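Long-range contacts in periplasmic binding protein (Pseudomonas aeruginosa, PDB 2R79), which binds heme in the periplasm and probably delivers it to an inner-membrane transporter for uptake into the cell: residues G20-L25 with Q36-L41; A192-A197 with P223-R228; L50-V55 with L75-G80; I148-G153 with D202-G207. All coordinates share one frame; numbering follows the deposited sequence.

Contact 1: residues G20-L25 with Q36-L41; sequences GGESKL and QALKQL
The segments lie before and after most of strand 25-28, an edge strand of the parallel four-stranded sheet in the N-terminal lobe of this periplasmic binding protein. Residues 20-25 lead from helix 10-18 into that strand and include its first residue, Leu25, and residues 36-41 belong to the loop that leaves it. Each segment contains a short 3-10 turn, and no hydrogen bond joins the two. The contact is made mostly by side chains, three of them buried leucines.

Leu25 lies at the centre. Its CG is anti to the carbonyl carbon (chi1 -77°), and its CB points toward the other segment. Leu38 crosses it obliquely, so that only branch ends meet, with Leu25 CD1 4.1 Å from Leu38 CD1. Leu41 meets the base of the same side chain. Its CD1 lies 4.1 Å from Leu25 CB. Val16 and Val17 of helix 10-18 and Trp5 of strand 5-7 also pack on Leu25, which ties the contact into the core beside the sheet.

Glu22 borders the leucines. Its CG is anti to the backbone N (chi1 -166°) and the chain runs on extended, bringing the carboxylate to Ala37. There OE2 sits 3.9 Å from Ala37 CB, a plain van der Waals contact. The backbone carbonyls of Glu22 and Leu25 face another subunit, whose Arg281 donates to both. That same Leu25 O lies 3.7 Å from Leu41 CD1.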
# COMPACT_ATOMS: atom_id res chain seq x y z
N GLY A 20 -19.50 24.44 3.21
CA GLY A 20 -20.53 23.62 2.60
C GLY A 20 -20.83 23.88 1.13
O GLY A 20 -21.81 23.37 0.60
N GLY A 21 -19.98 24.66 0.46
CA GLY A 21 -20.24 24.95 -0.94
C GLY A 21 -19.54 24.07 -1.96
O GLY A 21 -19.35 24.49 -3.10
N GLU A 22 -19.18 22.85 -1.57
CA GLU A 22 -18.48 21.96 -2.50
C GLU A 22 -19.26 21.62 -3.77
O GLU A 22 -18.69 21.56 -4.85
CB GLU A 22 -18.08 20.65 -1.82
CG GLU A 22 -17.07 19.86 -2.64
CD GLU A 22 -16.64 18.55 -1.98
OE1 GLU A 22 -16.65 18.47 -0.74
OE2 GLU A 22 -16.27 17.61 -2.72
N SER A 23 -20.57 21.39 -3.64
CA SER A 23 -21.37 21.03 -4.80
C SER A 23 -21.57 22.20 -5.75
O SER A 23 -22.07 22.03 -6.86
CB SER A 23 -22.73 20.46 -4.38
OG SER A 23 -23.54 21.46 -3.78
N LYS A 24 -21.18 23.40 -5.33
CA LYS A 24 -21.33 24.55 -6.19
C LYS A 24 -20.06 24.85 -6.98
O LYS A 24 -20.08 25.68 -7.89
CB LYS A 24 -21.76 25.77 -5.38
CG LYS A 24 -23.18 25.64 -4.86
CD LYS A 24 -23.64 26.88 -4.13
CE LYS A 24 -25.10 26.75 -3.73
NZ LYS A 24 -25.53 27.85 -2.83
N LEU A 25 -18.97 24.18 -6.64
CA LEU A 25 -17.70 24.36 -7.33
C LEU A 25 -17.67 23.53 -8.61
O LEU A 25 -17.76 22.31 -8.55
CB LEU A 25 -16.53 23.92 -6.43
CG LEU A 25 -16.08 24.86 -5.31
CD1 LEU A 25 -15.01 24.18 -4.45
CD2 LEU A 25 -15.54 26.15 -5.92
N GLN A 36 -9.01 16.46 -1.34
CA GLN A 36 -8.55 15.62 -2.44
C GLN A 36 -9.50 15.61 -3.65
O GLN A 36 -9.05 15.63 -4.80
CB GLN A 36 -8.35 14.21 -1.90
CG GLN A 36 -7.69 13.23 -2.82
CD GLN A 36 -7.60 11.85 -2.19
OE1 GLN A 36 -6.93 11.67 -1.17
NE2 GLN A 36 -8.29 10.87 -2.78
N ALA A 37 -10.81 15.59 -3.40
CA ALA A 37 -11.80 15.56 -4.48
C ALA A 37 -11.69 16.72 -5.47
O ALA A 37 -12.03 16.58 -6.64
CB ALA A 37 -13.20 15.52 -3.89
N LEU A 38 -11.23 17.87 -5.00
CA LEU A 38 -11.08 19.04 -5.86
C LEU A 38 -10.12 18.79 -7.03
O LEU A 38 -10.18 19.49 -8.05
CB LEU A 38 -10.61 20.24 -5.03
CG LEU A 38 -11.65 21.27 -4.59
CD1 LEU A 38 -12.98 20.61 -4.25
CD2 LEU A 38 -11.10 22.05 -3.41
N LYS A 39 -9.25 17.80 -6.89
CA LYS A 39 -8.30 17.48 -7.95
C LYS A 39 -9.00 16.79 -9.12
O LYS A 39 -8.47 16.75 -10.23
CB LYS A 39 -7.19 16.58 -7.41
CG LYS A 39 -6.53 17.13 -6.15
CD LYS A 39 -5.66 16.10 -5.46
CE LYS A 39 -4.28 16.02 -6.08
NZ LYS A 39 -3.37 15.20 -5.23
N GLN A 40 -10.20 16.26 -8.88
CA GLN A 40 -10.95 15.57 -9.92
C GLN A 40 -11.93 16.49 -10.66
O GLN A 40 -12.68 16.03 -11.52
CB GLN A 40 -11.68 14.36 -9.33
CG GLN A 40 -10.71 13.38 -8.67
CD GLN A 40 -11.41 12.20 -8.00
OE1 GLN A 40 -11.80 11.24 -8.66
NE2 GLN A 40 -11.58 12.29 -6.69
N LEU A 41 -11.92 17.78 -10.33
CA LEU A 41 -12.81 18.72 -11.01
C LEU A 41 -12.07 19.31 -12.21
O LEU A 41 -10.85 19.22 -12.29
CB LEU A 41 -13.22 19.86 -10.07
CG LEU A 41 -14.23 19.58 -8.95
CD1 LEU A 41 -14.41 20.83 -8.14
CD2 LEU A 41 -15.56 19.13 -9.53

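Contact 2: residues A192-A197 with P223-R228; sequences ALDPVA and PTRAAR
Polar and apolar atoms interlock closely where the chain leaves helix 187-193 and meets the start of helix 225-228. The tight part is built on Asp194, Pro195 and Arg225. Asp194 has positive phi just past the helix, and its CG is anti to the backbone N (chi1 -155°). Its OD2 uses the syn lone pair to accept from Arg225 N at 3.0 Å. The carboxylate thus binds a backbone N-H in the first turn of helix 225-228.

Arg225 reaches back the other way. Its chain bends at chi3 (-64°), and Arg225 NH2 donates to Asp194 O at 2.9 Å, nearly along the C=O axis and near the guanidinium plane. NE adds a weak bond to the same oxygen. Val196 CG2 rests over one guanidinium face, 3.5 Å from Arg225 NH2. Deeper in, Ala226 CB touches Ala197 CA at 3.5 Å, and Ala226 N makes a weak bond to Pro195 O. Pro195 CD meets Thr224 CB at 4.1 Å. Buried Thr224 is the N-cap of helix 225-228. Its OG1 accepts from Ala227 N and is also hydrogen-bonded to Leu221 O.

The outer side is looser. Pro223 is exposed and barely touches the partner segment. The partly exposed Asp194 and Arg225 add a long salt bridge, Asp194 OD1 to Arg225 NE at 3.8 Å. That oxygen lies well out of the guanidinium plane, so the attraction is of charges alone.

The connection into strand 197-202 is thereby fixed against helix 225-228, while Pro195 packs on Leu145 of strand 143-150 and Val196 pairs through its backbone with Gly143.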
# COMPACT_ATOMS: atom_id res chain seq x y z
N ALA A 192 24.77 32.33 6.86
CA ALA A 192 25.28 33.19 7.91
C ALA A 192 24.24 33.37 9.00
O ALA A 192 24.57 33.45 10.18
CB ALA A 192 25.67 34.55 7.34
N LEU A 193 22.97 33.43 8.59
CA LEU A 193 21.88 33.59 9.54
C LEU A 193 21.81 32.41 10.50
O LEU A 193 21.29 32.53 11.61
CB LEU A 193 20.55 33.75 8.80
CG LEU A 193 20.35 35.15 8.21
CD1 LEU A 193 19.24 35.12 7.17
CD2 LEU A 193 20.01 36.12 9.34
N ASP A 194 22.35 31.27 10.07
CA ASP A 194 22.42 30.06 10.88
C ASP A 194 21.13 29.71 11.61
O ASP A 194 21.09 29.69 12.84
CB ASP A 194 23.56 30.19 11.89
CG ASP A 194 24.09 28.84 12.34
OD1 ASP A 194 24.91 28.80 13.29
OD2 ASP A 194 23.70 27.82 11.73
N PRO A 195 20.06 29.42 10.87
CA PRO A 195 18.75 29.07 11.45
C PRO A 195 18.79 27.79 12.26
O PRO A 195 19.52 26.86 11.92
CB PRO A 195 17.85 28.90 10.23
CG PRO A 195 18.60 29.52 9.12
CD PRO A 195 20.03 29.24 9.42
N VAL A 196 18.00 27.74 13.32
CA VAL A 196 17.91 26.54 14.15
C VAL A 196 17.12 25.51 13.34
O VAL A 196 17.31 24.30 13.50
CB VAL A 196 17.15 26.84 15.46
CG1 VAL A 196 16.57 25.56 16.06
CG2 VAL A 196 18.10 27.49 16.45
N ALA A 197 16.25 26.00 12.47
CA ALA A 197 15.43 25.15 11.62
C ALA A 197 15.07 25.91 10.36
O ALA A 197 14.97 27.13 10.37
CB ALA A 197 14.16 24.73 12.36
N PRO A 223 25.92 23.53 6.47
CA PRO A 223 26.61 23.87 7.72
C PRO A 223 25.76 24.62 8.73
O PRO A 223 26.27 25.09 9.75
CB PRO A 223 27.79 24.69 7.24
CG PRO A 223 27.22 25.43 6.09
CD PRO A 223 26.46 24.32 5.36
N THR A 224 24.46 24.74 8.46
CA THR A 224 23.57 25.43 9.39
C THR A 224 23.16 24.48 10.50
O THR A 224 23.20 23.26 10.32
CB THR A 224 22.30 25.93 8.68
OG1 THR A 224 21.51 24.81 8.25
CG2 THR A 224 22.66 26.77 7.47
N ARG A 225 22.78 25.01 11.64
CA ARG A 225 22.34 24.17 12.74
C ARG A 225 21.13 23.35 12.28
O ARG A 225 20.95 22.20 12.67
CB ARG A 225 21.98 25.03 13.95
CG ARG A 225 23.19 25.68 14.63
CD ARG A 225 22.77 26.57 15.80
NE ARG A 225 21.96 27.70 15.36
CZ ARG A 225 21.50 28.66 16.17
NH1 ARG A 225 21.79 28.62 17.46
NH2 ARG A 225 20.76 29.64 15.68
N ALA A 226 20.30 23.96 11.43
CA ALA A 226 19.11 23.31 10.89
C ALA A 226 19.47 21.99 10.21
O ALA A 226 18.88 20.95 10.51
CB ALA A 226 18.40 24.25 9.90
N ALA A 227 20.44 22.02 9.30
CA ALA A 227 20.87 20.81 8.60
C ALA A 227 21.53 19.82 9.56
O ALA A 227 21.28 18.62 9.51
CB ALA A 227 21.84 21.16 7.46
N ARG A 228 22.37 20.35 10.45
CA ARG A 228 23.09 19.52 11.42
C ARG A 228 22.17 18.75 12.37
O ARG A 228 22.40 17.58 12.65
CB ARG A 228 24.06 20.39 12.23
CG ARG A 228 24.88 19.63 13.26
CD ARG A 228 24.57 20.13 14.66
NE ARG A 228 25.12 21.46 14.90
CZ ARG A 228 24.71 22.28 15.86
NH1 ARG A 228 23.75 21.90 16.69
NH2 ARG A 228 25.28 23.47 16.00

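Contact 3: residues L50-V55 with L75-G80; sequences LAAEGV and LKQLEG. With HEM (protoporphyrin IX containing Fe), chain D.
Apolar packing accounts for most of this contact. Leu78 is buried and points toward the short helix 52-56. Its CG is anti to the carbonyl carbon (chi1 -74°), and both methyls face Val55 CG2. Leu78 CD2 lies 4.2 Å from Ala52 CB. Val55 meets Leu78 tip to tip with CG2, the branch held between its backbone N and carbonyl carbon. Farther along, Leu50 and Leu75 cross obliquely, with Leu50 CD1 4.1 Å from Leu75 CD2. Met69 touches both of these leucines, and Val44 packs on Leu50 and Val55.

Helices 52-56 and 72-80 precede strands 62-65 and 85-87, neighbours in the parallel sheet of the N-terminal lobe. The contact therefore joins two helical connections of the alpha/beta lobe. At the N-cap of the first helix, Ala51 O accepts from Val55 N at 3.1 Å.

A polar group meets an apolar one at the exposed border. Gln77 has CG in the crowded position between backbone N and carbonyl carbon (chi1 69°), then extends. Its amide reaches Ala52, with Gln77 NE2 3.5 Å from Ala52 CB.

Heme contacts lie on the other side of helix 52-56. Gly54 CA is 3.4 Å from propionate oxygen O1A of the chain D heme, and Ala51 CB touches the same arm. Glu53 OE1 lies beside CBD of the other arm. Arg203 of the third subunit hydrogen-bonds this heme, whereas helix 52-56 only packs against it.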
# COMPACT_ATOMS: atom_id res chain seq x y z
N LEU A 50 -4.52 32.18 -15.51
CA LEU A 50 -5.81 31.59 -15.87
C LEU A 50 -6.07 31.48 -17.36
O LEU A 50 -5.64 32.32 -18.16
CB LEU A 50 -6.96 32.37 -15.23
CG LEU A 50 -7.09 32.33 -13.71
CD1 LEU A 50 -8.32 33.12 -13.30
CD2 LEU A 50 -7.20 30.89 -13.24
N ALA A 51 -6.80 30.42 -17.72
CA ALA A 51 -7.17 30.15 -19.10
C ALA A 51 -8.57 30.71 -19.30
O ALA A 51 -9.54 30.15 -18.80
CB ALA A 51 -7.16 28.65 -19.36
N ALA A 52 -8.68 31.83 -20.02
CA ALA A 52 -9.97 32.46 -20.27
C ALA A 52 -10.97 31.44 -20.83
O ALA A 52 -12.02 31.19 -20.23
CB ALA A 52 -9.81 33.61 -21.25
N GLU A 53 -10.63 30.85 -21.97
CA GLU A 53 -11.48 29.85 -22.61
C GLU A 53 -11.82 28.72 -21.63
O GLU A 53 -12.89 28.11 -21.71
CB GLU A 53 -10.77 29.30 -23.85
CG GLU A 53 -11.45 28.10 -24.51
CD GLU A 53 -10.69 27.59 -25.73
OE1 GLU A 53 -9.46 27.39 -25.62
OE2 GLU A 53 -11.33 27.38 -26.79
N GLY A 54 -10.90 28.44 -20.71
CA GLY A 54 -11.11 27.39 -19.74
C GLY A 54 -12.24 27.66 -18.75
O GLY A 54 -13.01 26.76 -18.42
N VAL A 55 -12.34 28.89 -18.27
CA VAL A 55 -13.38 29.23 -17.32
C VAL A 55 -14.73 29.40 -18.01
O VAL A 55 -15.75 28.94 -17.51
CB VAL A 55 -13.05 30.53 -16.54
CG1 VAL A 55 -11.62 30.47 -16.02
CG2 VAL A 55 -13.24 31.74 -17.41
N LEU A 75 -8.56 38.49 -16.90
CA LEU A 75 -9.65 38.75 -15.97
C LEU A 75 -10.60 39.78 -16.58
O LEU A 75 -11.82 39.69 -16.41
CB LEU A 75 -9.11 39.27 -14.63
CG LEU A 75 -8.26 38.33 -13.77
CD1 LEU A 75 -7.77 39.08 -12.54
CD2 LEU A 75 -9.08 37.11 -13.35
N LYS A 76 -10.04 40.74 -17.30
CA LYS A 76 -10.83 41.78 -17.94
C LYS A 76 -11.74 41.22 -19.03
O LYS A 76 -12.94 41.49 -19.04
CB LYS A 76 -9.92 42.87 -18.52
CG LYS A 76 -9.11 43.62 -17.47
CD LYS A 76 -10.02 44.31 -16.45
CE LYS A 76 -9.23 44.85 -15.27
NZ LYS A 76 -8.17 45.80 -15.69
N GLN A 77 -11.17 40.44 -19.94
CA GLN A 77 -11.98 39.86 -21.01
C GLN A 77 -13.07 38.98 -20.40
O GLN A 77 -14.15 38.84 -20.98
CB GLN A 77 -11.12 39.05 -21.98
CG GLN A 77 -10.54 37.76 -21.43
CD GLN A 77 -9.85 36.92 -22.50
OE1 GLN A 77 -10.47 36.52 -23.49
NE2 GLN A 77 -8.56 36.65 -22.31
N LEU A 78 -12.79 38.40 -19.24
CA LEU A 78 -13.76 37.56 -18.57
C LEU A 78 -14.93 38.40 -18.09
O LEU A 78 -16.09 38.03 -18.26
CB LEU A 78 -13.13 36.83 -17.37
CG LEU A 78 -12.19 35.66 -17.68
CD1 LEU A 78 -11.78 34.99 -16.38
CD2 LEU A 78 -12.90 34.67 -18.58
N GLU A 79 -14.62 39.54 -17.47
CA GLU A 79 -15.66 40.43 -16.98
C GLU A 79 -16.49 40.89 -18.17
O GLU A 79 -17.72 40.96 -18.10
CB GLU A 79 -15.04 41.63 -16.26
CG GLU A 79 -14.33 41.27 -14.96
CD GLU A 79 -13.73 42.47 -14.24
OE1 GLU A 79 -12.80 43.09 -14.79
OE2 GLU A 79 -14.18 42.78 -13.12
N GLY A 80 -15.81 41.20 -19.27
CA GLY A 80 -16.50 41.65 -20.47
C GLY A 80 -17.40 40.58 -21.06
O GLY A 80 -18.32 40.89 -21.83
CHA HEM D . -7.07 22.93 -22.89
CHB HEM D . -4.59 20.18 -19.65
CHC HEM D . -4.53 16.52 -22.85
CHD HEM D . -6.91 19.26 -26.11
C1A HEM D . -6.39 22.52 -21.72
C2A HEM D . -6.25 23.28 -20.48
C3A HEM D . -5.53 22.52 -19.61
C4A HEM D . -5.26 21.26 -20.26
CMA HEM D . -5.05 22.91 -18.21
CAA HEM D . -6.79 24.67 -20.16
CBA HEM D . -8.22 24.67 -19.61
CGA HEM D . -9.25 24.30 -20.67
O1A HEM D . -9.45 25.09 -21.62
O2A HEM D . -9.86 23.21 -20.55
C1B HEM D . -4.27 18.96 -20.27
C2B HEM D . -3.60 17.85 -19.63
C3B HEM D . -3.59 16.81 -20.52
C4B HEM D . -4.25 17.30 -21.72
CMB HEM D . -2.94 17.86 -18.23
CAB HEM D . -3.02 15.54 -20.36
CBB HEM D . -3.14 14.77 -19.25
C1C HEM D . -5.17 16.96 -24.02
C2C HEM D . -5.47 16.11 -25.15
C3C HEM D . -6.18 16.85 -26.04
C4C HEM D . -6.23 18.19 -25.50
CMC HEM D . -5.05 14.66 -25.33
CAC HEM D . -6.88 16.33 -27.13
CBC HEM D . -6.46 16.41 -28.42
C1D HEM D . -7.12 20.51 -25.53
C2D HEM D . -7.89 21.55 -26.16
C3D HEM D . -7.92 22.59 -25.30
C4D HEM D . -7.21 22.18 -24.08
CMD HEM D . -8.54 21.50 -27.54
CAD HEM D . -8.49 23.95 -25.69
CBD HEM D . -7.49 25.10 -25.81
CGD HEM D . -6.49 24.93 -26.95
O1D HEM D . -5.65 25.85 -27.13
O2D HEM D . -6.52 23.90 -27.65
NA HEM D . -5.75 21.28 -21.58
NB HEM D . -4.63 18.64 -21.58
NC HEM D . -5.62 18.25 -24.24
ND HEM D . -6.68 20.90 -24.25
FE HEM D . -5.51 19.85 -22.98

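Contact 4: residues I148-G153 with D202-G207; sequences IGNAGG and DRSLEG. With HEM (protoporphyrin IX containing Fe), chain B.
The heme pocket is bordered here by the ends of two parallel strands, 143-150 and 197-202. Gly149 and Asp202 bridge them. Arg203 N donates to Gly149 O at 3.0 Å, from above the carbonyl plane.

Just past this pair, Asn150 to Gly153 make a type I' turn, and the Asp202 carboxylate binds it. Asp202 OD1 and OD2 use their syn lone pairs to accept from Ala151 N at 2.9 Å and Gly152 N at 2.7 Å, respectively. OD1 also takes Ser204 N, on its anti lone pair, and Leu205 N, from above the carboxylate plane. The Ser204 bond makes an Asx turn, the Leu205 bond an Asx motif. With Ala151 N of the other segment, this buried oxygen accepts three bonds. Four backbone N-H groups in all should stabilise the charge.

Arg203 leaves this turn toward the chain B heme, bent at chi3 (41°). The Asn150 amide stacks over one guanidinium face, the planes 18° apart, and porphyrin NA lies over the centre of the other. At the edge, in plane, Arg203 NH1 and NH2 both donate to heme propionate O2A, at 3.0 Å and 3.1 Å. Ile148 CG2 adds an apolar contact, 4.0 Å from heme CAC.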
# COMPACT_ATOMS: atom_id res chain seq x y z
N ILE A 148 10.58 29.27 -0.12
CA ILE A 148 9.73 28.68 -1.14
C ILE A 148 10.67 28.21 -2.24
O ILE A 148 11.46 28.98 -2.76
CB ILE A 148 8.76 29.69 -1.75
CG1 ILE A 148 7.90 30.33 -0.65
CG2 ILE A 148 7.87 28.98 -2.76
CD1 ILE A 148 7.14 29.33 0.21
N GLY A 149 10.57 26.93 -2.58
CA GLY A 149 11.44 26.39 -3.61
C GLY A 149 10.72 25.82 -4.82
O GLY A 149 9.51 25.61 -4.80
N ASN A 150 11.50 25.59 -5.87
CA ASN A 150 11.02 25.02 -7.13
C ASN A 150 11.99 23.90 -7.44
O ASN A 150 13.03 24.11 -8.08
CB ASN A 150 11.08 26.07 -8.24
CG ASN A 150 10.36 25.63 -9.51
OD1 ASN A 150 10.42 26.29 -10.54
ND2 ASN A 150 9.67 24.51 -9.42
N ALA A 151 11.67 22.70 -6.98
CA ALA A 151 12.55 21.57 -7.18
C ALA A 151 13.88 21.95 -6.54
O ALA A 151 14.95 21.69 -7.10
CB ALA A 151 12.72 21.28 -8.66
N GLY A 152 13.80 22.60 -5.38
CA GLY A 152 14.98 23.00 -4.65
C GLY A 152 15.72 24.22 -5.16
O GLY A 152 16.69 24.65 -4.55
N GLY A 153 15.28 24.79 -6.27
CA GLY A 153 15.97 25.96 -6.79
C GLY A 153 15.11 27.20 -6.75
O GLY A 153 13.99 27.17 -6.22
N ASP A 202 8.20 23.43 -1.14
CA ASP A 202 8.60 23.20 -2.51
C ASP A 202 7.39 22.93 -3.40
O ASP A 202 6.52 22.14 -3.05
CB ASP A 202 9.58 22.04 -2.58
CG ASP A 202 10.37 22.02 -3.87
OD1 ASP A 202 9.76 21.86 -4.95
OD2 ASP A 202 11.61 22.17 -3.81
N ARG A 203 7.34 23.59 -4.54
CA ARG A 203 6.25 23.44 -5.50
C ARG A 203 6.24 22.07 -6.19
O ARG A 203 5.17 21.55 -6.50
CB ARG A 203 6.35 24.52 -6.57
CG ARG A 203 6.09 25.93 -6.07
CD ARG A 203 6.65 26.95 -7.05
NE ARG A 203 6.41 26.56 -8.44
CZ ARG A 203 6.89 27.21 -9.49
NH1 ARG A 203 7.64 28.29 -9.34
NH2 ARG A 203 6.61 26.77 -10.72
N SER A 204 7.42 21.50 -6.41
CA SER A 204 7.52 20.22 -7.11
C SER A 204 7.94 18.99 -6.30
O SER A 204 7.55 17.88 -6.62
CB SER A 204 8.51 20.36 -8.27
OG SER A 204 8.32 21.58 -8.96
N LEU A 205 8.74 19.20 -5.25
CA LEU A 205 9.23 18.09 -4.45
C LEU A 205 8.66 18.00 -3.04
O LEU A 205 8.14 18.97 -2.49
CB LEU A 205 10.76 18.19 -4.36
CG LEU A 205 11.53 18.21 -5.68
CD1 LEU A 205 12.95 18.65 -5.43
CD2 LEU A 205 11.49 16.84 -6.34
N GLU A 206 8.78 16.81 -2.45
CA GLU A 206 8.29 16.56 -1.10
C GLU A 206 9.30 15.71 -0.31
O GLU A 206 10.23 15.16 -0.89
CB GLU A 206 6.94 15.85 -1.21
CG GLU A 206 6.29 15.48 0.12
CD GLU A 206 4.87 14.97 -0.06
OE1 GLU A 206 4.66 14.11 -0.95
OE2 GLU A 206 3.97 15.42 0.69
N GLY A 207 9.12 15.63 1.00
CA GLY A 207 10.00 14.84 1.85
C GLY A 207 11.49 14.93 1.59
O GLY A 207 12.04 16.00 1.34
CHA HEM B . 5.12 30.91 -10.87
CHB HEM B . 2.90 26.67 -9.73
CHC HEM B . 2.92 27.95 -5.04
CHD HEM B . 5.05 32.20 -6.16
C1A HEM B . 4.51 29.64 -10.99
C2A HEM B . 4.37 28.85 -12.21
C3A HEM B . 3.72 27.69 -11.88
C4A HEM B . 3.49 27.73 -10.46
CMA HEM B . 3.26 26.58 -12.83
CAA HEM B . 4.85 29.19 -13.62
CBA HEM B . 6.29 28.78 -13.90
CGA HEM B . 7.30 29.62 -13.14
O1A HEM B . 7.43 30.83 -13.44
O2A HEM B . 7.97 29.07 -12.23
C1B HEM B . 2.63 26.68 -8.35
C2B HEM B . 2.03 25.58 -7.61
C3B HEM B . 2.04 25.94 -6.28
C4B HEM B . 2.64 27.26 -6.23
CMB HEM B . 1.41 24.31 -8.21
CAB HEM B . 1.55 25.22 -5.20
CBB HEM B . 1.74 23.89 -5.00
C1C HEM B . 3.50 29.23 -4.95
C2C HEM B . 3.81 29.90 -3.70
C3C HEM B . 4.45 31.06 -3.99
C4C HEM B . 4.45 31.15 -5.45
CMC HEM B . 3.46 29.41 -2.30
CAC HEM B . 5.14 31.85 -3.08
CBC HEM B . 4.68 33.02 -2.58
C1D HEM B . 5.21 32.23 -7.54
C2D HEM B . 5.91 33.29 -8.23
C3D HEM B . 5.91 32.97 -9.54
C4D HEM B . 5.26 31.66 -9.68
CMD HEM B . 6.52 34.54 -7.61
CAD HEM B . 6.40 33.94 -10.61
CBD HEM B . 5.34 34.50 -11.56
CGD HEM B . 4.31 35.40 -10.88
O1D HEM B . 3.42 35.92 -11.60
O2D HEM B . 4.37 35.59 -9.65
NA HEM B . 3.93 28.94 -9.92
NB HEM B . 2.95 27.74 -7.51
NC HEM B . 3.88 30.01 -6.03
ND HEM B . 4.80 31.23 -8.43
FE HEM B . 3.73 29.57 -8.01

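From the N terminus, contact 1 comes first. It closes the loop around strand 25-28 at the edge of the parallel sheet. Contact 3 follows in series and closes a loop holding strand 62-65. Both lie in the N-terminal part of the fold, their centres about 21 Å apart. Contacts 4 and 2 follow in the C-terminal part and cross, because their segments alternate as 148-153, 192-197, 202-207 and 223-228. Contact 4 joins strands 143-150 and 197-202 at their ends by the heme, while contact 2 ties the entry to strand 197-202 to helix 225-228. Contacts 2 and 3 lie on opposite sides of the chain's centre.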